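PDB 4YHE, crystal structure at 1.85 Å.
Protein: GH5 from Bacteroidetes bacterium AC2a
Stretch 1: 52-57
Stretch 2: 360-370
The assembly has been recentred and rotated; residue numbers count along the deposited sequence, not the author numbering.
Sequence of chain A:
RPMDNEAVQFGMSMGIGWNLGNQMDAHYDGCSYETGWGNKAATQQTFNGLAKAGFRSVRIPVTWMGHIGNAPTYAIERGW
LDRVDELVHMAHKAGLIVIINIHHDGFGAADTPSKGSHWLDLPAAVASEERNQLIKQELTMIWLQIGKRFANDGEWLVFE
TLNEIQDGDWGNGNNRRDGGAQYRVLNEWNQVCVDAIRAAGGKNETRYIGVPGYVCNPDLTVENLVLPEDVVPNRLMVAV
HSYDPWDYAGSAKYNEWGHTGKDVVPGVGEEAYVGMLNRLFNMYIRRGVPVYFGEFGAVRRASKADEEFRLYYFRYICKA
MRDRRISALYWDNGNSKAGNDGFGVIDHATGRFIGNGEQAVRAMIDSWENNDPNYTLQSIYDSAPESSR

Stretch 1, residues 52-57: KAGFRS
Stretch 2 (360-370) AVRAMIDSWEN

The contact joins the end of one helix to the flank of another, far apart in sequence, and buries 367 Å² summed over both sides. Residues 360-369 are helical, with i to i+4 backbone bonds such as I365 N to V361 O (3.0 Å) and E369 N to I365 O (2.9 Å); N370 leaves helical angles at -53/131. In the other stretch the helix gives way at G54, whose phi/psi of 105/7 and two bonds back into the last turn define a Schellman motif. Register is set by CA pairs A53-V361 at 7.6 Å and G54-I365 at 6.7 Å.

Glycine fits G54 on two counts. At these backbone angles a CB would jam against the preceding carbonyl O, and an ideal CB, pointing toward the second helix, would lie 3.2 Å from I365 CG2. I365 CD1 lies 3.4 Å from A53 O and 3.7 Å from G54 C.

F55 (-67/136) directs its CA-to-CB bond away, yet chi1 of -69° (m) brings the ring nearer the helix, and chi2 of -71° sets its tilt. I365, chi1 -68° (m) and chi2 171° (t), extends CD1 over one ring face, 3.7 Å from the centroid and 6° off the normal, a nearly axial CH-pi contact. M364, chi angles 57° (p), -176° (t) and 68° (p), places SD near the ring plane at the edge, 4.5 Å from F55 CE1. V361, chi1 161° (t), uses CG1 to meet both F55 CE2 (3.8 Å) and A53 CB (4.0 Å).

The CA-to-CB bond of R362 also points away, but the side chain folds back: chi1 -67° (m), chi2 -93° (between wells), chi3 59° (p), chi4 78°. Its guanidinium thereby donates from NH1 (2.9 Å, 150°) and NH2 (3.0 Å, 144°) to A53 O, which lies near the guanidinium plane. D366, one turn on with chi1 -67° (m) and chi2 -17°, braces the same group: R362 NE to D366 OD2 and R362 NH2 to D366 OD1 are both 2.9 Å, a salt bridge within the helix.

The CA-to-CB bond of R56 (-95/-15) points toward the helix, and the side chain is extended after chi1: -67° (m), 175° (t), -177° (t), then chi4 -103°. E369 bends through -68° (m) and -77° (m), with chi3 1°, to present its carboxylate. The resulting two-pronged salt bridge pairs R56 NE with E369 OE2 (2.8 Å, 170°) and R56 NH2 with E369 OE1 (3.1 Å, 156°). G54 O and E369 OE2 are 4.2 Å apart, and water 2 bridges them, donating to G54 O at 2.5 Å and to E369 OE2 at 2.8 Å.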

# COMPACT_ATOMS: atom_id res chain seq x y z
N LYS A 52 16.81 4.06 -10.41
CA LYS A 52 17.13 4.43 -11.80
C LYS A 52 15.91 4.74 -12.64
O LYS A 52 15.94 5.61 -13.52
CB LYS A 52 17.91 3.29 -12.44
CG LYS A 52 18.31 3.52 -13.87
CD LYS A 52 19.38 2.50 -14.25
CE LYS A 52 19.58 2.42 -15.76
NZ LYS A 52 19.97 3.75 -16.29
N ALA A 53 14.80 4.03 -12.37
CA ALA A 53 13.57 4.26 -13.11
C ALA A 53 12.86 5.54 -12.69
O ALA A 53 11.96 5.99 -13.41
CB ALA A 53 12.61 3.09 -12.92
N GLY A 54 13.20 6.06 -11.52
CA GLY A 54 12.57 7.24 -10.93
C GLY A 54 11.60 7.06 -9.78
O GLY A 54 10.97 8.02 -9.34
N PHE A 55 11.46 5.84 -9.26
CA PHE A 55 10.71 5.64 -8.07
C PHE A 55 11.41 6.31 -6.91
O PHE A 55 12.63 6.19 -6.76
CB PHE A 55 10.53 4.12 -7.80
CG PHE A 55 9.65 3.43 -8.79
CD1 PHE A 55 8.27 3.67 -8.78
CD2 PHE A 55 10.15 2.53 -9.69
CE1 PHE A 55 7.44 3.01 -9.66
CE2 PHE A 55 9.32 1.89 -10.59
CZ PHE A 55 7.96 2.12 -10.58
N ARG A 56 10.66 7.01 -6.06
CA ARG A 56 11.22 7.62 -4.86
C ARG A 56 11.06 6.80 -3.61
O ARG A 56 11.67 7.09 -2.58
CB ARG A 56 10.58 8.99 -4.64
CG ARG A 56 10.95 10.03 -5.72
CD ARG A 56 10.17 11.32 -5.48
NE ARG A 56 10.39 12.37 -6.49
CZ ARG A 56 11.17 13.44 -6.32
NH1 ARG A 56 11.84 13.64 -5.18
NH2 ARG A 56 11.30 14.32 -7.30
N SER A 57 10.20 5.80 -3.66
CA SER A 57 9.92 5.03 -2.47
C SER A 57 9.72 3.56 -2.83
O SER A 57 9.46 3.20 -3.99
CB SER A 57 8.64 5.55 -1.81
OG SER A 57 7.60 5.74 -2.76
N ALA A 360 4.72 1.45 -18.77
CA ALA A 360 3.82 1.63 -17.64
C ALA A 360 4.46 2.45 -16.53
O ALA A 360 3.84 3.36 -16.00
CB ALA A 360 3.42 0.25 -17.10
N VAL A 361 5.73 2.16 -16.25
CA VAL A 361 6.46 2.78 -15.18
C VAL A 361 6.67 4.27 -15.53
O VAL A 361 6.46 5.14 -14.71
CB VAL A 361 7.79 2.01 -14.94
CG1 VAL A 361 8.81 2.80 -14.20
CG2 VAL A 361 7.50 0.72 -14.17
N ARG A 362 7.01 4.52 -16.79
CA ARG A 362 7.18 5.89 -17.29
C ARG A 362 5.86 6.68 -17.23
O ARG A 362 5.87 7.84 -16.80
CB ARG A 362 7.74 5.86 -18.70
CG ARG A 362 9.17 5.34 -18.82
CD ARG A 362 10.22 6.47 -18.78
NE ARG A 362 10.15 7.25 -17.56
CZ ARG A 362 10.63 6.89 -16.37
NH1 ARG A 362 11.28 5.75 -16.19
NH2 ARG A 362 10.45 7.68 -15.32
N ALA A 363 4.74 6.07 -17.64
CA ALA A 363 3.44 6.73 -17.56
C ALA A 363 3.15 7.25 -16.16
O ALA A 363 2.81 8.43 -15.96
CB ALA A 363 2.34 5.83 -18.06
N MET A 364 3.33 6.39 -15.14
CA MET A 364 2.99 6.76 -13.80
C MET A 364 3.97 7.79 -13.21
O MET A 364 3.54 8.85 -12.71
CB MET A 364 2.81 5.48 -12.93
CG MET A 364 3.99 4.55 -12.85
SD MET A 364 3.57 3.04 -11.88
CE MET A 364 2.40 2.23 -12.89
N ILE A 365 5.27 7.53 -13.31
CA ILE A 365 6.25 8.38 -12.66
C ILE A 365 6.25 9.73 -13.38
O ILE A 365 6.17 10.74 -12.75
CB ILE A 365 7.64 7.76 -12.70
CG1 ILE A 365 7.66 6.50 -11.81
CG2 ILE A 365 8.73 8.73 -12.25
CD1 ILE A 365 8.93 5.71 -11.95
N ASP A 366 6.31 9.73 -14.70
CA ASP A 366 6.52 11.01 -15.42
C ASP A 366 5.28 11.92 -15.31
O ASP A 366 5.41 13.14 -15.29
CB ASP A 366 6.87 10.76 -16.86
CG ASP A 366 8.21 10.10 -17.02
OD1 ASP A 366 9.00 10.10 -16.08
OD2 ASP A 366 8.49 9.60 -18.10
N SER A 367 4.09 11.33 -15.17
CA SER A 367 2.90 12.14 -14.99
C SER A 367 2.88 12.80 -13.60
O SER A 367 2.62 14.01 -13.50
CB SER A 367 1.64 11.33 -15.26
OG SER A 367 0.50 12.16 -15.32
N TRP A 368 3.13 12.03 -12.54
CA TRP A 368 3.23 12.55 -11.20
C TRP A 368 4.30 13.64 -11.11
O TRP A 368 4.06 14.65 -10.48
CB TRP A 368 3.54 11.45 -10.17
CG TRP A 368 3.23 11.82 -8.80
CD1 TRP A 368 2.07 11.54 -8.09
CD2 TRP A 368 4.09 12.53 -7.88
NE1 TRP A 368 2.16 12.07 -6.84
CE2 TRP A 368 3.39 12.67 -6.67
CE3 TRP A 368 5.38 13.06 -7.97
CZ2 TRP A 368 3.92 13.33 -5.56
CZ3 TRP A 368 5.90 13.71 -6.87
CH2 TRP A 368 5.19 13.85 -5.69
N GLU A 369 5.47 13.38 -11.71
CA GLU A 369 6.66 14.23 -11.53
C GLU A 369 6.62 15.54 -12.36
O GLU A 369 7.34 16.48 -12.05
CB GLU A 369 7.93 13.48 -11.93
CG GLU A 369 8.30 12.32 -11.02
CD GLU A 369 8.93 12.74 -9.73
OE1 GLU A 369 9.10 13.95 -9.46
OE2 GLU A 369 9.30 11.84 -8.96
N ASN A 370 5.82 15.55 -13.41
CA ASN A 370 5.79 16.68 -14.32
C ASN A 370 5.54 18.01 -13.59
O ASN A 370 4.67 18.12 -12.71
CB ASN A 370 4.78 16.42 -15.44
CG ASN A 370 4.76 17.52 -16.48
OD1 ASN A 370 4.45 18.68 -16.17
ND2 ASN A 370 4.98 17.15 -17.74
O HOH W 1 8.46 9.40 -8.13
O HOH W 2 11.51 10.43 -9.95